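Local coordinates for retinol dehydratase (Spodoptera frugiperda, PDB 1FMJ), which catalyses the dehydration of retinol to anhydroretinol, probably through a sulfated intermediate, using a sulfotransferase fold that binds adenosine-3'-5'-diphosphate, at residues V66-Y71 / T77-L82; E81-I86 / K158-T163; C258-A263 / E273-L278. All blocks are in the same frame, centred on the assembly; numbering follows the deposited sequence.

Contact 1: V66-Y71 / T77-L82. With A3P (adenosine-3'-5'-diphosphate), chain G.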
loop_
_atom_site.group_PDB
_atom_site.type_symbol
_atom_site.label_atom_id
_atom_site.label_comp_id
_atom_site.label_asym_id
_atom_site.label_seq_id
_atom_site.Cartn_x
_atom_site.Cartn_y
_atom_site.Cartn_z
ATOM N N VAL A 66 15.953 1.711 2.634
ATOM C CA VAL A 66 14.936 2.067 3.609
ATOM C C VAL A 66 13.592 1.694 3.007
ATOM O O VAL A 66 13.263 2.120 1.902
ATOM C CB VAL A 66 14.939 3.565 3.948
ATOM C CG1 VAL A 66 13.827 3.865 4.955
ATOM C CG2 VAL A 66 16.286 3.963 4.525
ATOM N N PHE A 67 12.821 0.893 3.731
ATOM C CA PHE A 67 11.517 0.446 3.245
ATOM C C PHE A 67 10.354 1.053 3.995
ATOM O O PHE A 67 10.410 1.237 5.207
ATOM C CB PHE A 67 11.358 -1.073 3.389
ATOM C CG PHE A 67 12.092 -1.883 2.365
ATOM C CD1 PHE A 67 13.476 -1.852 2.285
ATOM C CD2 PHE A 67 11.389 -2.740 1.522
ATOM C CE1 PHE A 67 14.149 -2.664 1.383
ATOM C CE2 PHE A 67 12.055 -3.557 0.618
ATOM C CZ PHE A 67 13.442 -3.518 0.550
ATOM N N VAL A 68 9.294 1.356 3.262
ATOM C CA VAL A 68 8.069 1.841 3.864
ATOM C C VAL A 68 7.083 0.769 3.412
ATOM O O VAL A 68 6.817 0.609 2.211
ATOM C CB VAL A 68 7.665 3.218 3.331
ATOM C CG1 VAL A 68 6.347 3.641 3.960
ATOM C CG2 VAL A 68 8.751 4.234 3.667
ATOM N N ALA A 69 6.575 0.012 4.378
ATOM C CA ALA A 69 5.666 -1.084 4.094
ATOM C C ALA A 69 4.367 -0.917 4.854
ATOM O O ALA A 69 4.302 -0.184 5.841
ATOM C CB ALA A 69 6.328 -2.414 4.465
ATOM N N SER A 70 3.336 -1.609 4.399
ATOM C CA SER A 70 2.034 -1.503 5.042
ATOM C C SER A 70 0.998 -2.249 4.251
ATOM O O SER A 70 1.245 -2.645 3.111
ATOM C CB SER A 70 1.587 -0.044 5.046
ATOM O OG SER A 70 1.390 0.364 3.700
ATOM N N TYR A 71 -0.167 -2.451 4.856
ATOM C CA TYR A 71 -1.256 -3.030 4.099
ATOM C C TYR A 71 -1.748 -1.717 3.464
ATOM O O TYR A 71 -1.786 -0.687 4.139
ATOM C CB TYR A 71 -2.357 -3.611 4.974
ATOM C CG TYR A 71 -3.481 -4.088 4.095
ATOM C CD1 TYR A 71 -3.405 -5.318 3.445
ATOM C CD2 TYR A 71 -4.531 -3.235 3.766
ATOM C CE1 TYR A 71 -4.339 -5.681 2.473
ATOM C CE2 TYR A 71 -5.463 -3.584 2.799
ATOM C CZ TYR A 71 -5.356 -4.803 2.151
ATOM O OH TYR A 71 -6.225 -5.101 1.131
ATOM N N THR A 77 1.829 6.881 2.056
ATOM C CA THR A 77 2.270 8.113 1.397
ATOM C C THR A 77 2.862 9.129 2.363
ATOM O O THR A 77 3.931 9.679 2.104
ATOM C CB THR A 77 1.123 8.775 0.616
ATOM O OG1 THR A 77 0.421 7.775 -0.132
ATOM C CG2 THR A 77 1.679 9.812 -0.356
ATOM N N MET A 78 2.167 9.378 3.473
ATOM C CA MET A 78 2.630 10.312 4.496
ATOM C C MET A 78 4.010 9.897 4.954
ATOM O O MET A 78 4.951 10.691 4.968
ATOM C CB MET A 78 1.732 10.265 5.728
ATOM C CG MET A 78 0.294 10.580 5.481
ATOM S SD MET A 78 -0.626 10.248 6.958
ATOM C CE MET A 78 -0.077 11.615 7.997
ATOM N N THR A 79 4.100 8.635 5.359
ATOM C CA THR A 79 5.340 8.058 5.853
ATOM C C THR A 79 6.455 8.194 4.827
ATOM O O THR A 79 7.583 8.542 5.173
ATOM C CB THR A 79 5.152 6.568 6.191
ATOM O OG1 THR A 79 4.048 6.420 7.088
ATOM C CG2 THR A 79 6.411 6.002 6.850
ATOM N N GLN A 80 6.148 7.919 3.563
ATOM C CA GLN A 80 7.165 8.033 2.518
ATOM C C GLN A 80 7.740 9.440 2.464
ATOM O O GLN A 80 8.942 9.620 2.318
ATOM C CB GLN A 80 6.585 7.696 1.149
ATOM C CG GLN A 80 6.381 6.222 0.918
ATOM C CD GLN A 80 5.763 5.942 -0.419
ATOM O OE1 GLN A 80 6.388 6.144 -1.455
ATOM N NE2 GLN A 80 4.522 5.477 -0.407
ATOM N N GLU A 81 6.870 10.434 2.574
ATOM C CA GLU A 81 7.299 11.824 2.515
ATOM C C GLU A 81 8.146 12.181 3.719
ATOM O O GLU A 81 9.214 12.786 3.574
ATOM C CB GLU A 81 6.089 12.752 2.430
ATOM C CG GLU A 81 6.447 14.225 2.232
ATOM C CD GLU A 81 6.978 14.544 0.839
ATOM O OE1 GLU A 81 7.218 15.738 0.563
ATOM O OE2 GLU A 81 7.152 13.616 0.020
ATOM N N LEU A 82 7.668 11.812 4.908
ATOM C CA LEU A 82 8.403 12.090 6.135
ATOM C C LEU A 82 9.788 11.459 6.059
ATOM O O LEU A 82 10.802 12.126 6.272
ATOM C CB LEU A 82 7.661 11.519 7.347
ATOM C CG LEU A 82 6.332 12.165 7.721
ATOM C CD1 LEU A 82 5.688 11.390 8.877
ATOM C CD2 LEU A 82 6.566 13.614 8.103
HETATM P P1 A3P G . -8.524 8.004 3.508
HETATM O O1P A3P G . -8.996 7.256 2.329
HETATM O O2P A3P G . -8.661 9.463 3.315
HETATM O O3P A3P G . -9.262 7.588 4.710
HETATM P P2 A3P G . -1.777 5.050 1.696
HETATM O O4P A3P G . -0.827 6.145 1.439
HETATM O O5P A3P G . -1.119 3.949 2.432
HETATM O O6P A3P G . -2.347 4.564 0.407
HETATM O "O5'" A3P G . -2.957 5.597 2.591
HETATM C "C5'" A3P G . -3.804 6.646 2.152
HETATM C "C4'" A3P G . -4.671 7.171 3.301
HETATM O "O4'" A3P G . -3.899 8.176 4.019
HETATM C "C3'" A3P G . -5.924 7.896 2.808
HETATM O "O3'" A3P G . -6.991 7.664 3.756
HETATM C "C2'" A3P G . -5.414 9.318 2.687
HETATM O "O2'" A3P G . -6.367 10.357 2.490
HETATM C "C1'" A3P G . -4.599 9.424 3.967
HETATM N N9 A3P G . -3.647 10.541 3.941
HETATM C C8 A3P G . -2.744 10.908 2.956
HETATM N N7 A3P G . -2.023 11.962 3.233
HETATM C C5 A3P G . -2.468 12.334 4.494
HETATM C C6 A3P G . -2.110 13.399 5.393
HETATM N N6 A3P G . -1.172 14.309 5.112
HETATM N N1 A3P G . -2.773 13.482 6.616
HETATM C C2 A3P G . -3.742 12.567 6.944
HETATM N N3 A3P G . -4.169 11.516 6.177
HETATM C C4 A3P G . -3.486 11.459 4.958
#

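Contact 2: E81-I86 / K158-T163. With RTL (retinol), chain H.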
loop_
_atom_site.group_PDB
_atom_site.type_symbol
_atom_site.label_atom_id
_atom_site.label_comp_id
_atom_site.label_asym_id
_atom_site.label_seq_id
_atom_site.Cartn_x
_atom_site.Cartn_y
_atom_site.Cartn_z
ATOM N N GLU A 81 6.870 10.434 2.574
ATOM C CA GLU A 81 7.299 11.824 2.515
ATOM C C GLU A 81 8.146 12.181 3.719
ATOM O O GLU A 81 9.214 12.786 3.574
ATOM C CB GLU A 81 6.089 12.752 2.430
ATOM C CG GLU A 81 6.447 14.225 2.232
ATOM C CD GLU A 81 6.978 14.544 0.839
ATOM O OE1 GLU A 81 7.218 15.738 0.563
ATOM O OE2 GLU A 81 7.152 13.616 0.020
ATOM N N LEU A 82 7.668 11.812 4.908
ATOM C CA LEU A 82 8.403 12.090 6.135
ATOM C C LEU A 82 9.788 11.459 6.059
ATOM O O LEU A 82 10.802 12.126 6.272
ATOM C CB LEU A 82 7.661 11.519 7.347
ATOM C CG LEU A 82 6.332 12.165 7.721
ATOM C CD1 LEU A 82 5.688 11.390 8.877
ATOM C CD2 LEU A 82 6.566 13.614 8.103
ATOM N N VAL A 83 9.813 10.163 5.752
ATOM C CA VAL A 83 11.053 9.405 5.650
ATOM C C VAL A 83 12.023 9.968 4.613
ATOM O O VAL A 83 13.232 9.969 4.829
ATOM C CB VAL A 83 10.759 7.916 5.303
ATOM C CG1 VAL A 83 12.047 7.187 4.942
ATOM C CG2 VAL A 83 10.085 7.226 6.481
ATOM N N TRP A 84 11.511 10.445 3.484
ATOM C CA TRP A 84 12.398 10.967 2.459
ATOM C C TRP A 84 13.010 12.283 2.886
ATOM O O TRP A 84 14.205 12.494 2.730
ATOM C CB TRP A 84 11.664 11.166 1.131
ATOM C CG TRP A 84 12.591 11.188 -0.056
ATOM C CD1 TRP A 84 13.034 10.110 -0.774
ATOM C CD2 TRP A 84 13.208 12.340 -0.644
ATOM N NE1 TRP A 84 13.886 10.521 -1.770
ATOM C CE2 TRP A 84 14.010 11.884 -1.717
ATOM C CE3 TRP A 84 13.162 13.714 -0.370
ATOM C CZ2 TRP A 84 14.759 12.754 -2.520
ATOM C CZ3 TRP A 84 13.910 14.582 -1.171
ATOM C CH2 TRP A 84 14.696 14.094 -2.232
ATOM N N LEU A 85 12.188 13.174 3.417
ATOM C CA LEU A 85 12.685 14.475 3.847
ATOM C C LEU A 85 13.701 14.345 4.971
ATOM O O LEU A 85 14.722 15.033 4.972
ATOM C CB LEU A 85 11.520 15.368 4.289
ATOM C CG LEU A 85 10.699 15.916 3.119
ATOM C CD1 LEU A 85 9.403 16.560 3.605
ATOM C CD2 LEU A 85 11.559 16.919 2.353
ATOM N N ILE A 86 13.421 13.451 5.917
ATOM C CA ILE A 86 14.307 13.235 7.053
ATOM C C ILE A 86 15.653 12.641 6.638
ATOM O O ILE A 86 16.689 13.004 7.189
ATOM C CB ILE A 86 13.637 12.323 8.100
ATOM C CG1 ILE A 86 12.381 13.020 8.640
ATOM C CG2 ILE A 86 14.621 12.009 9.230
ATOM C CD1 ILE A 86 11.622 12.237 9.696
ATOM N N LYS A 158 20.929 5.968 -2.655
ATOM C CA LYS A 158 20.135 5.350 -1.603
ATOM C C LYS A 158 18.800 4.908 -2.192
ATOM O O LYS A 158 18.156 5.661 -2.930
ATOM C CB LYS A 158 19.896 6.332 -0.450
ATOM C CG LYS A 158 18.989 5.775 0.646
ATOM C CD LYS A 158 18.744 6.790 1.755
ATOM C CE LYS A 158 19.690 6.614 2.929
ATOM N NZ LYS A 158 19.401 5.419 3.753
ATOM N N ARG A 159 18.401 3.676 -1.885
ATOM C CA ARG A 159 17.147 3.147 -2.395
ATOM C C ARG A 159 16.015 3.249 -1.387
ATOM O O ARG A 159 16.130 2.769 -0.253
ATOM C CB ARG A 159 17.304 1.681 -2.818
ATOM C CG ARG A 159 18.289 1.452 -3.959
ATOM C CD ARG A 159 18.282 -0.016 -4.417
ATOM N NE ARG A 159 18.640 -0.945 -3.347
ATOM C CZ ARG A 159 18.799 -2.256 -3.517
ATOM N NH1 ARG A 159 18.631 -2.799 -4.720
ATOM N NH2 ARG A 159 19.129 -3.022 -2.485
ATOM N N PHE A 160 14.931 3.897 -1.808
ATOM C CA PHE A 160 13.742 4.039 -0.985
ATOM C C PHE A 160 12.722 3.098 -1.616
ATOM O O PHE A 160 12.357 3.261 -2.779
ATOM C CB PHE A 160 13.223 5.480 -1.007
ATOM C CG PHE A 160 14.078 6.443 -0.230
ATOM C CD1 PHE A 160 15.192 7.043 -0.820
ATOM C CD2 PHE A 160 13.792 6.726 1.104
ATOM C CE1 PHE A 160 16.006 7.906 -0.089
ATOM C CE2 PHE A 160 14.599 7.590 1.848
ATOM C CZ PHE A 160 15.709 8.183 1.255
ATOM N N VAL A 161 12.287 2.103 -0.854
ATOM C CA VAL A 161 11.344 1.120 -1.363
ATOM C C VAL A 161 9.984 1.181 -0.699
ATOM O O VAL A 161 9.879 1.184 0.534
ATOM C CB VAL A 161 11.887 -0.314 -1.178
ATOM C CG1 VAL A 161 10.940 -1.312 -1.844
ATOM C CG2 VAL A 161 13.291 -0.424 -1.747
ATOM N N LYS A 162 8.944 1.225 -1.526
ATOM C CA LYS A 162 7.572 1.238 -1.039
ATOM C C LYS A 162 7.022 -0.145 -1.330
ATOM O O LYS A 162 7.241 -0.678 -2.415
ATOM C CB LYS A 162 6.743 2.271 -1.800
ATOM C CG LYS A 162 5.242 2.041 -1.718
ATOM C CD LYS A 162 4.499 2.973 -2.657
ATOM C CE LYS A 162 3.025 2.663 -2.687
ATOM N NZ LYS A 162 2.299 3.592 -3.579
ATOM N N THR A 163 6.322 -0.744 -0.376
ATOM C CA THR A 163 5.769 -2.064 -0.633
ATOM C C THR A 163 4.567 -2.386 0.233
ATOM O O THR A 163 4.429 -1.877 1.350
ATOM C CB THR A 163 6.830 -3.192 -0.424
ATOM O OG1 THR A 163 6.285 -4.444 -0.867
ATOM C CG2 THR A 163 7.193 -3.330 1.043
HETATM C C1 RTL H . -4.543 0.484 -14.181
HETATM C C2 RTL H . -4.986 -0.633 -15.180
HETATM C C3 RTL H . -3.821 -1.236 -15.954
HETATM C C4 RTL H . -2.322 -0.950 -16.007
HETATM C C5 RTL H . -2.083 0.168 -14.988
HETATM C C6 RTL H . -3.006 0.827 -14.161
HETATM C C7 RTL H . -2.614 1.895 -13.204
HETATM C C8 RTL H . -2.108 1.661 -11.958
HETATM C C9 RTL H . -1.720 2.708 -11.004
HETATM C C10 RTL H . -1.223 2.305 -9.778
HETATM C C11 RTL H . -0.756 3.106 -8.626
HETATM C C12 RTL H . -1.297 2.656 -7.444
HETATM C C13 RTL H . -1.205 3.045 -6.021
HETATM C C14 RTL H . -1.768 2.570 -4.870
HETATM C C15 RTL H . -1.027 1.580 -4.071
HETATM O O1 RTL H . -0.199 2.170 -3.161
HETATM C C16 RTL H . -5.071 -0.116 -12.863
HETATM C C17 RTL H . -5.453 1.660 -14.573
HETATM C C18 RTL H . -0.593 0.544 -14.990
HETATM C C19 RTL H . -1.878 4.192 -11.388
HETATM C C20 RTL H . -0.250 4.248 -5.959
#

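Contact 3: C258-A263 / E273-L278. With HG (mercury (II) ion), chain C.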
loop_
_atom_site.group_PDB
_atom_site.type_symbol
_atom_site.label_atom_id
_atom_site.label_comp_id
_atom_site.label_asym_id
_atom_site.label_seq_id
_atom_site.Cartn_x
_atom_site.Cartn_y
_atom_site.Cartn_z
ATOM N N CYS A 258 5.267 11.594 16.405
ATOM C CA CYS A 258 5.550 10.525 15.457
ATOM C C CYS A 258 6.776 10.888 14.628
ATOM O O CYS A 258 7.634 10.051 14.371
ATOM C CB CYS A 258 4.359 10.305 14.527
ATOM S SG CYS A 258 3.021 9.317 15.214
ATOM N N ILE A 259 6.850 12.144 14.205
ATOM C CA ILE A 259 7.982 12.602 13.407
ATOM C C ILE A 259 9.287 12.376 14.166
ATOM O O ILE A 259 10.310 12.027 13.570
ATOM C CB ILE A 259 7.851 14.099 13.049
ATOM C CG1 ILE A 259 6.692 14.299 12.064
ATOM C CG2 ILE A 259 9.153 14.604 12.444
ATOM C CD1 ILE A 259 6.440 15.749 11.676
ATOM N N ALA A 260 9.234 12.566 15.483
ATOM C CA ALA A 260 10.398 12.385 16.340
ATOM C C ALA A 260 10.770 10.911 16.404
ATOM O O ALA A 260 11.945 10.547 16.321
ATOM C CB ALA A 260 10.108 12.921 17.746
ATOM N N ARG A 261 9.766 10.057 16.558
ATOM C CA ARG A 261 10.028 8.634 16.611
ATOM C C ARG A 261 10.722 8.194 15.323
ATOM O O ARG A 261 11.692 7.443 15.360
ATOM C CB ARG A 261 8.728 7.847 16.801
ATOM C CG ARG A 261 8.056 8.051 18.150
ATOM C CD ARG A 261 6.909 7.069 18.333
ATOM N NE ARG A 261 7.388 5.698 18.471
ATOM C CZ ARG A 261 6.595 4.631 18.521
ATOM N NH1 ARG A 261 5.279 4.775 18.439
ATOM N NH2 ARG A 261 7.116 3.421 18.661
ATOM N N ILE A 262 10.232 8.672 14.183
ATOM C CA ILE A 262 10.829 8.300 12.907
ATOM C C ILE A 262 12.253 8.846 12.760
ATOM O O ILE A 262 13.115 8.196 12.164
ATOM C CB ILE A 262 9.960 8.782 11.724
ATOM C CG1 ILE A 262 8.603 8.072 11.763
ATOM C CG2 ILE A 262 10.673 8.499 10.398
ATOM C CD1 ILE A 262 7.586 8.642 10.805
ATOM N N ALA A 263 12.507 10.031 13.312
ATOM C CA ALA A 263 13.839 10.621 13.231
ATOM C C ALA A 263 14.834 9.783 14.028
ATOM O O ALA A 263 15.894 9.429 13.523
ATOM C CB ALA A 263 13.817 12.059 13.752
ATOM N N GLU A 273 11.820 23.200 15.609
ATOM C CA GLU A 273 11.375 24.010 14.483
ATOM C C GLU A 273 11.292 23.125 13.249
ATOM O O GLU A 273 10.320 23.188 12.500
ATOM C CB GLU A 273 12.347 25.158 14.242
ATOM N N GLN A 274 12.318 22.298 13.050
ATOM C CA GLN A 274 12.364 21.393 11.910
ATOM C C GLN A 274 11.182 20.432 11.962
ATOM O O GLN A 274 10.582 20.108 10.939
ATOM C CB GLN A 274 13.679 20.609 11.910
ATOM C CG GLN A 274 14.913 21.495 11.828
ATOM C CD GLN A 274 16.217 20.714 11.794
ATOM O OE1 GLN A 274 16.497 19.901 12.674
ATOM N NE2 GLN A 274 17.028 20.969 10.774
ATOM N N ILE A 275 10.842 19.985 13.163
ATOM C CA ILE A 275 9.730 19.064 13.331
ATOM C C ILE A 275 8.396 19.742 13.029
ATOM O O ILE A 275 7.547 19.176 12.341
ATOM C CB ILE A 275 9.718 18.477 14.757
ATOM C CG1 ILE A 275 11.001 17.666 14.977
ATOM C CG2 ILE A 275 8.485 17.597 14.959
ATOM C CD1 ILE A 275 11.114 17.026 16.334
ATOM N N GLN A 276 8.221 20.960 13.531
ATOM C CA GLN A 276 6.989 21.702 13.302
ATOM C C GLN A 276 6.840 22.004 11.818
ATOM O O GLN A 276 5.728 22.124 11.309
ATOM C CB GLN A 276 6.996 23.000 14.108
ATOM N N ARG A 277 7.968 22.122 11.124
ATOM C CA ARG A 277 7.941 22.412 9.699
ATOM C C ARG A 277 7.538 21.167 8.904
ATOM O O ARG A 277 6.904 21.267 7.853
ATOM C CB ARG A 277 9.306 22.909 9.233
ATOM C CG ARG A 277 9.284 23.477 7.828
ATOM C CD ARG A 277 10.668 23.883 7.375
ATOM N NE ARG A 277 10.653 24.445 6.031
ATOM C CZ ARG A 277 11.745 24.796 5.359
ATOM N NH1 ARG A 277 12.943 24.642 5.910
ATOM N NH2 ARG A 277 11.640 25.304 4.138
ATOM N N LEU A 278 7.918 19.996 9.406
ATOM C CA LEU A 278 7.560 18.742 8.753
ATOM C C LEU A 278 6.082 18.509 8.985
ATOM O O LEU A 278 5.360 18.084 8.087
ATOM C CB LEU A 278 8.336 17.571 9.351
ATOM C CG LEU A 278 9.761 17.333 8.876
ATOM C CD1 LEU A 278 10.430 16.312 9.791
ATOM C CD2 LEU A 278 9.736 16.852 7.429
HETATM HG HG HG C . 2.857 10.024 17.522
#

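Contact 1: V66-Y71 / T77-L82
V68 alone carries the strand's side of this contact, its isopropyl group meeting T79 and Q80 of the helix. CG1 points away from the valine's own nitrogen (chi1 178°), which brings it within 3.7 Å of T79 CG2, and the two side chains run past each other in opposite directions. The same V68 CG1 lies 4.0 Å from Q80 CG, so the glutamine offers its aliphatic stem to the valine. A branched residue suits this buried strand position because its two methyls cover the seam between successive helix residues. T79 is amphipathic here: its methyl serves the core while OG1 is hydrogen-bonded to Y251 OH and G75 O.

Strand 66-70, a turn and helix 76-87 form the P-loop-like unit of sulfotransferases, which grips the 5'-phosphate of the nucleotide. T77 N gives a nearly straight bond of 2.8 Å to O4P of adenosine-3'-5'-diphosphate (167°), and T77 OG1 donates to the same O4P at 2.6 Å. M78 bends at chi3 so that CG, SD and CE all lie over one face of the adenine, M78 CG being 3.4 Å from C5 of the base. The apolar seam thus sets the helix on the sheet by shape, while directional polar bonds at its beginning are spent on the phosphate.

Contact 2: E81-I86 / K158-T163
W84 and V83 meet the ring of F160 where helix 76-87 lies over the parallel sheet of the sulfotransferase alpha/beta fold, F160 standing on strand 160-163, next to strand 66-70.

The aromatic part is an oblique pair. The phenyl ring and the five-membered ring of W84 are 4.5 Å apart at their centroids with planes inclined by 46°, and W84 CD1 stands 3.6 Å above the F160 plane, over its centre. The indole reaches this place because CG of W84 is swung away from its own nitrogen (chi1 -158°); R102 makes a cation-pi contact with the same tryptophan.

The aliphatic part is smaller: V83 CG1 comes in at the rim of the phenyl ring, near its plane, 4.0 Å from F160 CE2. A flat, apolar residue suits the strand position, since it gives the tryptophan a face and the valine an edge. Were F160 cut back to an alanine, W84 CD1 would probably lose the ring beneath it and V83 CG1 its neighbour, leaving a gap between helix and strand.

No polar bond joins helix and strand here; K162, two residues on, turns its polar end to retinol instead. Its chain is fully extended, and its ammonium end also makes a cation-pi contact with Y105, while H164 NE2 is a second partner of the retinol hydroxyl. K162 NZ donates to O1 of retinol at 2.9 Å.

Contact 3: C258-A263 / E273-L278
I259 is the bump of this contact, pushed from helix 255-265 into the hollow between I275 and L278, which stand three residues apart on helix 272-281. Its two branches fill different parts of the hollow. With CG1 anti to the carbonyl carbon (chi1 -69°), I259 CG2 lies anti to the backbone nitrogen and presses on the L278 methyl CD1 at 3.4 Å, tighter than usual van der Waals contact; it also lies 4.0 Å from I275 CG2. The longer branch reaches deeper, where I259 CD1 comes to 3.5 Å from L278 CB. I259 CD1 is also 3.7 Å from I275 O, so that the floor of the hollow is partly main chain. A beta-branched residue suits the bump, because one branch can meet the walls while the other follows the groove.

At the margin the roles are exchanged, and the CD1 end of I275 lies 4.5 Å from A260 CB; a methyl on the helix leaves room for the isoleucine end.

The two helices belong to the layer beside the parallel sheet of the sulfotransferase fold, and their segments run at 115° with axes 10.3 Å apart, a steep crossing that confines the contact to a few side chains. L82 of helix 76-87 also touches I259, and L85 of that helix touches L278, while I262 carries the first helix onto the edge strand 243-247. L270, in the connection between the two helices, packs on A263, I275 and L278.

C258 faces another direction and takes no part in the interlock. Its sulfur, SG, binds the mercury(II) ion of this heavy-atom derivative at 2.4 Å, with D254 O as the second protein ligand.

Contacts 1 and 2 both rest on helix 76-87 and share E81 and L82. Their strands, 66-70 and 160-163, are neighbours in one parallel sheet, probably hydrogen-bonded between V68 N and V161 O. The helix spans both, since T79 and Q80 pack on one strand and V83 and W84 on the other. Contact 1 is wholly buried and borders the nucleotide; contact 2 lies farther from the centre, brings in a partly exposed tryptophan, and its strand leads to retinol. Contact 3, its centre about 23 Å from that of the chain, is only partly buried and joins helix to helix with aliphatic side chains and no hydrogen bond between the two segments. It meets the others through L82, L85 and I86, which touch I259, I262 and L278.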